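MRNA-binding protein PUF3 (Saccharomyces cerevisiae, PDB 3K49) binds the 3' untranslated regions of mRNAs for mitochondrial proteins through its Pumilio repeat domain, promoting deadenylation and decay of COX17 mRNA. Local coordinates at residues Lys58-Arg66 with Phe85-Thr96; Phe101-Leu110 with Leu133-Met144. All coordinates share one frame; numbering follows the deposited sequence.

Interaction 1 of 2, residues Lys58-Arg66 with Phe85-Thr96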
loop_
_atom_site.group_PDB
_atom_site.type_symbol
_atom_site.label_atom_id
_atom_site.label_comp_id
_atom_site.label_asym_id
_atom_site.label_seq_id
_atom_site.Cartn_x
_atom_site.Cartn_y
_atom_site.Cartn_z
ATOM N N LYS A 58 16.048 29.614 -14.440
ATOM C CA LYS A 58 14.932 29.151 -13.627
ATOM C C LYS A 58 14.128 30.344 -13.110
ATOM O O LYS A 58 12.907 30.322 -13.155
ATOM C CB LYS A 58 15.420 28.242 -12.488
ATOM C CG LYS A 58 15.922 26.884 -12.984
ATOM C CD LYS A 58 16.275 25.926 -11.858
ATOM C CE LYS A 58 17.521 26.376 -11.125
ATOM N NZ LYS A 58 17.927 25.373 -10.112
ATOM N N GLU A 59 14.813 31.391 -12.649
ATOM C CA GLU A 59 14.147 32.607 -12.182
ATOM C C GLU A 59 13.249 33.186 -13.248
ATOM O O GLU A 59 12.118 33.573 -12.974
ATOM C CB GLU A 59 15.152 33.686 -11.762
ATOM C CG GLU A 59 15.900 33.401 -10.461
ATOM C CD GLU A 59 17.099 34.331 -10.261
ATOM O OE1 GLU A 59 16.908 35.577 -10.236
ATOM O OE2 GLU A 59 18.232 33.807 -10.139
ATOM N N VAL A 60 13.753 33.234 -14.471
ATOM C CA VAL A 60 13.018 33.905 -15.538
ATOM C C VAL A 60 11.718 33.190 -15.849
ATOM O O VAL A 60 10.683 33.835 -16.024
ATOM C CB VAL A 60 13.872 34.129 -16.813
ATOM C CG1 VAL A 60 12.997 34.525 -17.976
ATOM C CG2 VAL A 60 14.918 35.202 -16.544
ATOM N N ILE A 61 11.773 31.863 -15.915
ATOM C CA ILE A 61 10.561 31.060 -16.073
ATOM C C ILE A 61 9.620 31.248 -14.889
ATOM O O ILE A 61 8.434 31.506 -15.072
ATOM C CB ILE A 61 10.871 29.566 -16.195
ATOM C CG1 ILE A 61 11.821 29.318 -17.365
ATOM C CG2 ILE A 61 9.577 28.789 -16.395
ATOM C CD1 ILE A 61 11.187 29.552 -18.729
ATOM N N PHE A 62 10.154 31.136 -13.677
ATOM C CA PHE A 62 9.321 31.218 -12.476
ATOM C C PHE A 62 8.618 32.558 -12.323
ATOM O O PHE A 62 7.417 32.605 -12.069
ATOM C CB PHE A 62 10.131 30.933 -11.213
ATOM C CG PHE A 62 9.321 30.998 -9.945
ATOM C CD1 PHE A 62 9.217 32.181 -9.228
ATOM C CD2 PHE A 62 8.667 29.859 -9.463
ATOM C CE1 PHE A 62 8.469 32.242 -8.058
ATOM C CE2 PHE A 62 7.923 29.899 -8.285
ATOM C CZ PHE A 62 7.821 31.094 -7.583
ATOM N N ASN A 63 9.363 33.649 -12.452
ATOM C CA ASN A 63 8.778 34.973 -12.255
ATOM C C ASN A 63 7.725 35.276 -13.317
ATOM O O ASN A 63 6.877 36.156 -13.151
ATOM C CB ASN A 63 9.866 36.051 -12.207
ATOM C CG ASN A 63 10.827 35.847 -11.046
ATOM O OD1 ASN A 63 10.545 35.074 -10.124
ATOM N ND2 ASN A 63 11.969 36.531 -11.085
ATOM N N GLU A 64 7.771 34.508 -14.396
ATOM C CA GLU A 64 6.798 34.642 -15.459
ATOM C C GLU A 64 5.504 33.860 -15.186
ATOM O O GLU A 64 4.415 34.334 -15.497
ATOM C CB GLU A 64 7.417 34.178 -16.778
ATOM C CG GLU A 64 6.711 34.693 -18.018
ATOM C CD GLU A 64 7.073 33.894 -19.260
ATOM O OE1 GLU A 64 6.159 33.566 -20.062
ATOM O OE2 GLU A 64 8.276 33.584 -19.420
ATOM N N ILE A 65 5.613 32.662 -14.617
ATOM C CA ILE A 65 4.426 31.825 -14.455
ATOM C C ILE A 65 3.902 31.807 -13.036
ATOM O O ILE A 65 2.942 31.111 -12.761
ATOM C CB ILE A 65 4.686 30.358 -14.852
ATOM C CG1 ILE A 65 5.780 29.764 -13.958
ATOM C CG2 ILE A 65 5.027 30.239 -16.328
ATOM C CD1 ILE A 65 5.826 28.267 -13.951
ATOM N N ARG A 66 4.521 32.551 -12.126
ATOM C CA ARG A 66 4.198 32.393 -10.709
ATOM C C ARG A 66 2.759 32.779 -10.406
ATOM O O ARG A 66 2.082 32.123 -9.608
ATOM C CB ARG A 66 5.147 33.196 -9.824
ATOM C CG ARG A 66 5.002 34.681 -9.986
ATOM C CD ARG A 66 6.047 35.408 -9.188
ATOM N NE ARG A 66 5.626 35.646 -7.811
ATOM C CZ ARG A 66 6.412 36.188 -6.884
ATOM N NH1 ARG A 66 7.655 36.533 -7.192
ATOM N NH2 ARG A 66 5.964 36.385 -5.653
ATOM N N PHE A 85 9.505 22.872 -9.713
ATOM C CA PHE A 85 9.960 24.001 -8.920
ATOM C C PHE A 85 10.133 23.661 -7.433
ATOM O O PHE A 85 10.928 24.310 -6.740
ATOM C CB PHE A 85 9.097 25.242 -9.161
ATOM C CG PHE A 85 9.536 26.033 -10.366
ATOM C CD1 PHE A 85 8.799 26.008 -11.544
ATOM C CD2 PHE A 85 10.722 26.772 -10.330
ATOM C CE1 PHE A 85 9.218 26.715 -12.667
ATOM C CE2 PHE A 85 11.152 27.485 -11.440
ATOM C CZ PHE A 85 10.396 27.461 -12.614
ATOM N N PHE A 86 9.407 22.652 -6.936
ATOM C CA PHE A 86 9.650 22.185 -5.566
ATOM C C PHE A 86 10.925 21.331 -5.500
ATOM O O PHE A 86 11.665 21.361 -4.527
ATOM C CB PHE A 86 8.443 21.427 -4.978
ATOM C CG PHE A 86 7.321 22.328 -4.514
ATOM C CD1 PHE A 86 6.112 22.386 -5.213
ATOM C CD2 PHE A 86 7.478 23.120 -3.379
ATOM C CE1 PHE A 86 5.084 23.215 -4.783
ATOM C CE2 PHE A 86 6.456 23.961 -2.942
ATOM C CZ PHE A 86 5.257 24.005 -3.635
ATOM N N GLU A 87 11.172 20.574 -6.554
ATOM C CA GLU A 87 12.351 19.737 -6.655
ATOM C C GLU A 87 13.656 20.525 -6.968
ATOM O O GLU A 87 14.718 20.277 -6.377
ATOM C CB GLU A 87 12.094 18.684 -7.733
ATOM C CG GLU A 87 13.125 17.581 -7.838
ATOM C CD GLU A 87 12.654 16.443 -8.736
ATOM O OE1 GLU A 87 13.381 15.436 -8.867
ATOM O OE2 GLU A 87 11.552 16.558 -9.319
ATOM N N PHE A 88 13.581 21.477 -7.891
ATOM C CA PHE A 88 14.785 22.165 -8.362
ATOM C C PHE A 88 14.770 23.639 -8.027
ATOM O O PHE A 88 15.673 24.366 -8.415
ATOM C CB PHE A 88 14.975 21.960 -9.876
ATOM C CG PHE A 88 15.217 20.531 -10.240
ATOM C CD1 PHE A 88 14.219 19.765 -10.814
ATOM C CD2 PHE A 88 16.432 19.928 -9.940
ATOM C CE1 PHE A 88 14.437 18.423 -11.111
ATOM C CE2 PHE A 88 16.659 18.588 -10.231
ATOM C CZ PHE A 88 15.655 17.835 -10.818
ATOM N N GLY A 89 13.746 24.072 -7.298
ATOM C CA GLY A 89 13.568 25.478 -6.999
ATOM C C GLY A 89 14.404 25.955 -5.833
ATOM O O GLY A 89 14.936 25.148 -5.065
ATOM N N SER A 90 14.525 27.278 -5.720
ATOM C CA SER A 90 15.158 27.906 -4.568
ATOM C C SER A 90 14.164 28.095 -3.416
ATOM O O SER A 90 12.946 28.135 -3.622
ATOM C CB SER A 90 15.727 29.270 -4.966
ATOM O OG SER A 90 14.679 30.148 -5.331
ATOM N N LYS A 91 14.698 28.241 -2.209
ATOM C CA LYS A 91 13.888 28.543 -1.033
ATOM C C LYS A 91 12.869 29.647 -1.315
ATOM O O LYS A 91 11.665 29.486 -1.101
ATOM C CB LYS A 91 14.792 28.941 0.133
ATOM C CG LYS A 91 14.481 28.229 1.442
ATOM C CD LYS A 91 15.723 28.185 2.337
ATOM C CE LYS A 91 15.656 27.061 3.365
ATOM N NZ LYS A 91 16.964 26.870 4.046
ATOM N N ILE A 92 13.362 30.776 -1.796
ATOM C CA ILE A 92 12.505 31.897 -2.147
ATOM C C ILE A 92 11.358 31.453 -3.049
ATOM O O ILE A 92 10.232 31.898 -2.877
ATOM C CB ILE A 92 13.297 33.000 -2.876
ATOM C CG1 ILE A 92 14.472 33.471 -2.016
ATOM C CG2 ILE A 92 12.386 34.164 -3.233
ATOM C CD1 ILE A 92 14.056 34.044 -0.678
ATOM N N GLN A 93 11.645 30.599 -4.027
ATOM C CA GLN A 93 10.614 30.159 -4.976
ATOM C C GLN A 93 9.623 29.182 -4.343
ATOM O O GLN A 93 8.417 29.285 -4.533
ATOM C CB GLN A 93 11.254 29.563 -6.233
ATOM C CG GLN A 93 11.823 30.646 -7.134
ATOM C CD GLN A 93 12.857 30.152 -8.116
ATOM O OE1 GLN A 93 13.299 29.005 -8.064
ATOM N NE2 GLN A 93 13.260 31.028 -9.014
ATOM N N LYS A 94 10.147 28.236 -3.582
ATOM C CA LYS A 94 9.312 27.314 -2.856
ATOM C C LYS A 94 8.386 28.060 -1.887
ATOM O O LYS A 94 7.189 27.798 -1.873
ATOM C CB LYS A 94 10.182 26.258 -2.156
ATOM C CG LYS A 94 10.839 25.302 -3.144
ATOM C CD LYS A 94 11.445 24.089 -2.472
ATOM C CE LYS A 94 12.940 24.210 -2.289
ATOM N NZ LYS A 94 13.565 22.862 -2.049
ATOM N N ASN A 95 8.928 29.002 -1.112
ATOM C CA ASN A 95 8.132 29.790 -0.170
ATOM C C ASN A 95 6.990 30.519 -0.865
ATOM O O ASN A 95 5.885 30.628 -0.340
ATOM C CB ASN A 95 8.998 30.813 0.569
ATOM C CG ASN A 95 10.012 30.169 1.496
ATOM O OD1 ASN A 95 9.941 28.969 1.785
ATOM N ND2 ASN A 95 10.973 30.968 1.969
ATOM N N THR A 96 7.263 31.009 -2.062
ATOM C CA THR A 96 6.277 31.762 -2.814
ATOM C C THR A 96 5.093 30.904 -3.238
ATOM O O THR A 96 3.951 31.350 -3.188
ATOM C CB THR A 96 6.922 32.412 -4.052
ATOM O OG1 THR A 96 7.821 33.447 -3.627
ATOM C CG2 THR A 96 5.863 32.993 -4.985
HETATM O O HOH W 1 12.236 33.804 -8.892
#
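Lys58 NZ donates to the backbone carbonyl Phe88 O at 3.0 Å, lying in the carbonyl plane, and so ties helix 55-65 to the link between helix 79-88 and helix 91-101. This is the stacking of successive helical Pumilio repeats: the short segments 58-65 and 91-96 run almost parallel, 17° apart, their axes 11.6 Å from each other at closest approach. Phe85, from helix 79-88, packs against helix 55-65 as a knob among Lys58, Ile61, Phe62 and Ile65, and the edge of the Phe62 ring meets its face in a T-shaped pair, centroids 5.3 Å apart and planes at 63°. With CG anti to the backbone nitrogen (chi1 -180°), the Phe62 ring is laid against helix 91-101, where Gln93 CG sits over the centre of the ring in a CH-pi contact, 3.7 Å from the centroid; Arg66 CB lies over the opposite face. Both ends of the Gln93 amide are engaged. Its OE1 accepts a nearly straight bond from Ser90 N, one half of a capping box that starts helix 91-101, while its NE2 donates to a water at 3.0 Å. Thr96 closes the far end: its CG2 touches the edge of the Phe62 ring and lies over one face of the Arg66 guanidinium, 3.5 Å from Arg66 NH2, while Thr96 OG1 donates to Ile92 O.

Interaction 2 of 2, residues Phe101-Leu110 with Leu133-Met144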
loop_
_atom_site.group_PDB
_atom_site.type_symbol
_atom_site.label_atom_id
_atom_site.label_comp_id
_atom_site.label_asym_id
_atom_site.label_seq_id
_atom_site.Cartn_x
_atom_site.Cartn_y
_atom_site.Cartn_z
ATOM N N PHE A 101 -0.545 28.511 -1.656
ATOM C CA PHE A 101 -1.327 27.331 -1.305
ATOM C C PHE A 101 -2.139 27.603 -0.044
ATOM O O PHE A 101 -3.250 27.080 0.113
ATOM C CB PHE A 101 -0.440 26.090 -1.133
ATOM C CG PHE A 101 0.199 25.614 -2.411
ATOM C CD1 PHE A 101 -0.263 26.054 -3.649
ATOM C CD2 PHE A 101 1.252 24.710 -2.376
ATOM C CE1 PHE A 101 0.328 25.617 -4.839
ATOM C CE2 PHE A 101 1.844 24.255 -3.557
ATOM C CZ PHE A 101 1.383 24.711 -4.796
ATOM N N LYS A 102 -1.592 28.444 0.836
ATOM C CA LYS A 102 -2.268 28.830 2.076
ATOM C C LYS A 102 -3.706 29.270 1.833
ATOM O O LYS A 102 -3.960 30.151 1.013
ATOM C CB LYS A 102 -1.506 29.943 2.793
ATOM C CG LYS A 102 -0.211 29.493 3.453
ATOM C CD LYS A 102 0.435 30.662 4.183
ATOM C CE LYS A 102 1.959 30.623 4.106
ATOM N NZ LYS A 102 2.564 31.903 4.578
ATOM N N GLY A 103 -4.636 28.641 2.551
ATOM C CA GLY A 103 -6.059 28.916 2.415
ATOM C C GLY A 103 -6.707 28.096 1.318
ATOM O O GLY A 103 -7.915 28.180 1.118
ATOM N N ASN A 104 -5.903 27.305 0.606
ATOM C CA ASN A 104 -6.385 26.544 -0.545
ATOM C C ASN A 104 -6.067 25.073 -0.475
ATOM O O ASN A 104 -6.305 24.350 -1.439
ATOM C CB ASN A 104 -5.811 27.103 -1.845
ATOM C CG ASN A 104 -6.053 28.587 -1.993
ATOM O OD1 ASN A 104 -7.197 29.024 -2.104
ATOM N ND2 ASN A 104 -4.973 29.373 -1.989
ATOM N N MET A 105 -5.534 24.627 0.659
ATOM C CA MET A 105 -5.163 23.226 0.810
ATOM C C MET A 105 -6.257 22.267 0.404
ATOM O O MET A 105 -6.018 21.389 -0.420
ATOM C CB MET A 105 -4.709 22.902 2.236
ATOM C CG MET A 105 -3.208 22.797 2.379
ATOM S SD MET A 105 -2.494 21.529 1.309
ATOM C CE MET A 105 -2.645 20.062 2.331
ATOM N N LYS A 106 -7.445 22.428 0.993
ATOM C CA LYS A 106 -8.535 21.476 0.797
ATOM C C LYS A 106 -8.886 21.357 -0.674
ATOM O O LYS A 106 -8.942 20.258 -1.234
ATOM C CB LYS A 106 -9.765 21.881 1.615
ATOM C CG LYS A 106 -10.792 20.773 1.772
ATOM C CD LYS A 106 -11.735 21.052 2.930
ATOM C CE LYS A 106 -13.001 20.231 2.802
ATOM N NZ LYS A 106 -13.911 20.418 3.967
ATOM N N GLN A 107 -9.094 22.503 -1.305
ATOM C CA GLN A 107 -9.477 22.528 -2.702
ATOM C C GLN A 107 -8.429 21.854 -3.583
ATOM O O GLN A 107 -8.761 20.990 -4.400
ATOM C CB GLN A 107 -9.710 23.963 -3.135
ATOM C CG GLN A 107 -10.057 24.117 -4.594
ATOM C CD GLN A 107 -10.571 25.507 -4.902
ATOM O OE1 GLN A 107 -10.179 26.486 -4.258
ATOM N NE2 GLN A 107 -11.464 25.604 -5.876
ATOM N N LEU A 108 -7.164 22.239 -3.412
ATOM C CA LEU A 108 -6.084 21.638 -4.184
ATOM C C LEU A 108 -5.999 20.139 -3.913
ATOM O O LEU A 108 -5.806 19.328 -4.817
ATOM C CB LEU A 108 -4.750 22.311 -3.857
ATOM C CG LEU A 108 -4.736 23.797 -4.175
ATOM C CD1 LEU A 108 -3.463 24.424 -3.665
ATOM C CD2 LEU A 108 -4.911 23.985 -5.666
ATOM N N SER A 109 -6.172 19.762 -2.662
ATOM C CA SER A 109 -5.992 18.366 -2.301
ATOM C C SER A 109 -7.066 17.489 -2.933
ATOM O O SER A 109 -6.848 16.304 -3.153
ATOM C CB SER A 109 -5.957 18.197 -0.786
ATOM O OG SER A 109 -4.795 18.813 -0.258
ATOM N N LEU A 110 -8.212 18.079 -3.248
ATOM C CA LEU A 110 -9.296 17.324 -3.872
ATOM C C LEU A 110 -9.232 17.279 -5.424
ATOM O O LEU A 110 -9.881 16.442 -6.073
ATOM C CB LEU A 110 -10.661 17.810 -3.345
ATOM C CG LEU A 110 -10.894 17.676 -1.825
ATOM C CD1 LEU A 110 -11.997 18.612 -1.302
ATOM C CD2 LEU A 110 -11.172 16.231 -1.444
ATOM N N LEU A 133 0.387 23.810 6.276
ATOM C CA LEU A 133 -0.531 23.441 5.193
ATOM C C LEU A 133 -1.530 22.343 5.593
ATOM O O LEU A 133 -2.725 22.447 5.322
ATOM C CB LEU A 133 0.254 22.988 3.956
ATOM C CG LEU A 133 0.934 24.087 3.140
ATOM C CD1 LEU A 133 1.621 23.473 1.938
ATOM C CD2 LEU A 133 -0.077 25.167 2.696
ATOM N N VAL A 134 -1.024 21.291 6.226
ATOM C CA VAL A 134 -1.861 20.164 6.609
ATOM C C VAL A 134 -2.944 20.531 7.636
ATOM O O VAL A 134 -4.042 19.983 7.599
ATOM C CB VAL A 134 -1.008 18.976 7.104
ATOM C CG1 VAL A 134 -1.895 17.908 7.708
ATOM C CG2 VAL A 134 -0.181 18.410 5.943
ATOM N N LEU A 135 -2.639 21.471 8.530
ATOM C CA LEU A 135 -3.604 21.949 9.524
ATOM C C LEU A 135 -4.920 22.411 8.910
ATOM O O LEU A 135 -5.942 22.486 9.595
ATOM C CB LEU A 135 -3.003 23.080 10.362
ATOM C CG LEU A 135 -2.519 22.702 11.761
ATOM C CD1 LEU A 135 -1.119 23.207 12.026
ATOM C CD2 LEU A 135 -3.474 23.221 12.808
ATOM N N GLU A 136 -4.895 22.733 7.622
ATOM C CA GLU A 136 -6.084 23.243 6.947
ATOM C C GLU A 136 -7.062 22.122 6.666
ATOM O O GLU A 136 -8.200 22.373 6.243
ATOM C CB GLU A 136 -5.713 23.930 5.635
ATOM C CG GLU A 136 -4.922 25.206 5.813
ATOM C CD GLU A 136 -4.593 25.881 4.492
ATOM O OE1 GLU A 136 -5.442 25.830 3.567
ATOM O OE2 GLU A 136 -3.490 26.469 4.385
ATOM N N LEU A 137 -6.601 20.893 6.887
ATOM C CA LEU A 137 -7.406 19.710 6.637
ATOM C C LEU A 137 -7.918 19.139 7.950
ATOM O O LEU A 137 -8.543 18.078 7.965
ATOM C CB LEU A 137 -6.597 18.658 5.874
ATOM C CG LEU A 137 -6.039 19.079 4.512
ATOM C CD1 LEU A 137 -5.028 18.052 3.994
ATOM C CD2 LEU A 137 -7.147 19.302 3.505
ATOM N N SER A 138 -7.689 19.866 9.040
ATOM C CA SER A 138 -7.944 19.339 10.382
ATOM C C SER A 138 -9.408 18.957 10.668
ATOM O O SER A 138 -9.681 18.143 11.551
ATOM C CB SER A 138 -7.407 20.298 11.453
ATOM O OG SER A 138 -8.086 21.539 11.403
ATOM N N ASP A 139 -10.340 19.529 9.915
ATOM C CA ASP A 139 -11.757 19.262 10.117
ATOM C C ASP A 139 -12.371 18.485 8.974
ATOM O O ASP A 139 -13.598 18.353 8.895
ATOM C CB ASP A 139 -12.523 20.571 10.251
ATOM C CG ASP A 139 -12.062 21.384 11.421
ATOM O OD1 ASP A 139 -12.365 20.997 12.573
ATOM O OD2 ASP A 139 -11.391 22.406 11.181
ATOM N N SER A 140 -11.526 17.971 8.088
ATOM C CA SER A 140 -12.014 17.359 6.854
ATOM C C SER A 140 -11.364 16.012 6.639
ATOM O O SER A 140 -11.402 15.460 5.537
ATOM C CB SER A 140 -11.727 18.265 5.658
ATOM O OG SER A 140 -12.148 19.589 5.907
ATOM N N VAL A 141 -10.780 15.485 7.709
ATOM C CA VAL A 141 -10.015 14.252 7.641
ATOM C C VAL A 141 -10.791 13.087 7.050
ATOM O O VAL A 141 -10.352 12.512 6.047
ATOM C CB VAL A 141 -9.440 13.884 9.000
ATOM C CG1 VAL A 141 -8.787 12.518 8.933
ATOM C CG2 VAL A 141 -8.437 14.951 9.423
ATOM N N LEU A 142 -11.933 12.746 7.652
ATOM C CA LEU A 142 -12.804 11.690 7.103
ATOM C C LEU A 142 -13.139 11.933 5.627
ATOM O O LEU A 142 -13.044 11.022 4.796
ATOM C CB LEU A 142 -14.101 11.515 7.921
ATOM C CG LEU A 142 -14.005 10.724 9.227
ATOM C CD1 LEU A 142 -15.316 10.798 9.978
ATOM C CD2 LEU A 142 -13.610 9.276 8.961
ATOM N N GLN A 143 -13.536 13.161 5.300
ATOM C CA GLN A 143 -13.776 13.491 3.907
ATOM C C GLN A 143 -12.527 13.259 3.050
ATOM O O GLN A 143 -12.630 12.747 1.934
ATOM C CB GLN A 143 -14.281 14.926 3.750
ATOM C CG GLN A 143 -14.496 15.299 2.293
ATOM C CD GLN A 143 -14.772 16.768 2.096
ATOM O OE1 GLN A 143 -14.815 17.539 3.060
ATOM N NE2 GLN A 143 -14.965 17.170 0.841
ATOM N N MET A 144 -11.355 13.610 3.578
ATOM C CA MET A 144 -10.111 13.464 2.815
ATOM C C MET A 144 -9.787 11.996 2.520
ATOM O O MET A 144 -9.383 11.657 1.401
ATOM C CB MET A 144 -8.929 14.109 3.545
ATOM C CG MET A 144 -9.017 15.613 3.752
ATOM S SD MET A 144 -8.959 16.513 2.200
ATOM C CE MET A 144 -10.653 17.081 2.064
#
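Glu136 brings its carboxylate to the start of helix 105-110, where backbone N-H groups receive it. Glu136 OE2 takes the N-H of Gly103 in a nearly straight bond of 3.1 Å (171°), met on the syn side, while Glu136 OE1 accepts from Met105 N, also at 3.1 Å but from above the carboxylate plane. The type II turn from Phe101 to Asn104 presents Gly103 N, and the start of the helix presents Met105 N; Gly103 has a positive phi (87°), at which a CB would press on the preceding carbonyl. The helix N-terminus would probably help to stabilise the negative charge. An alanine in place of Glu136 would probably leave the N-H groups of Gly103 and Met105 without their acceptor and the turn less firmly tied to the next repeat. Beside this grip the bent Met105 chain packs across Leu133 and Leu137, its CE 3.5 Å from Leu137 CD1. Farther along, Lys106 runs out extended, CG anti to the backbone nitrogen (chi1 -164°), until its NZ bonds to Ser140 OG at 2.7 Å and, weakly, to Gln143 OE1. Met144 CE touches Lys106 CG and Leu110 CD2, the latter at 3.6 Å. Further back, Ser109 OG donates to Met105 O, and the type I turn from Leu137 to Ser140 sets Ser140 ahead of helix 141-146. The contact thus joins the opening helices of adjacent Pumilio repeats, 105-110 and 141-146, by way of the linker after helix 127-134. Helix 114-124 packs against Phe101 and Met105, while helix 150-160 meets Ser109, Leu137 and Met144.

In the fold
Both interactions join successive repeats of the Pumilio domain and lie in series along the chain, on the same side of its centre, their own centres about 23 Å apart. Helix 91-101, which supplies part of interaction 1, is followed, after a short turn, by helix 105-110 of interaction 2, and the two contacts touch where Phe86 CZ meets Phe101 CE2 at 3.4 Å. Each is partly buried. Interaction 1 centres on buried aromatic rings, with polar bonds around them; interaction 2 gives more of its area to charged side chains, a carboxylate at a helix start and a lysine bonded to a serine, beside a buried patch of methionine and leucine.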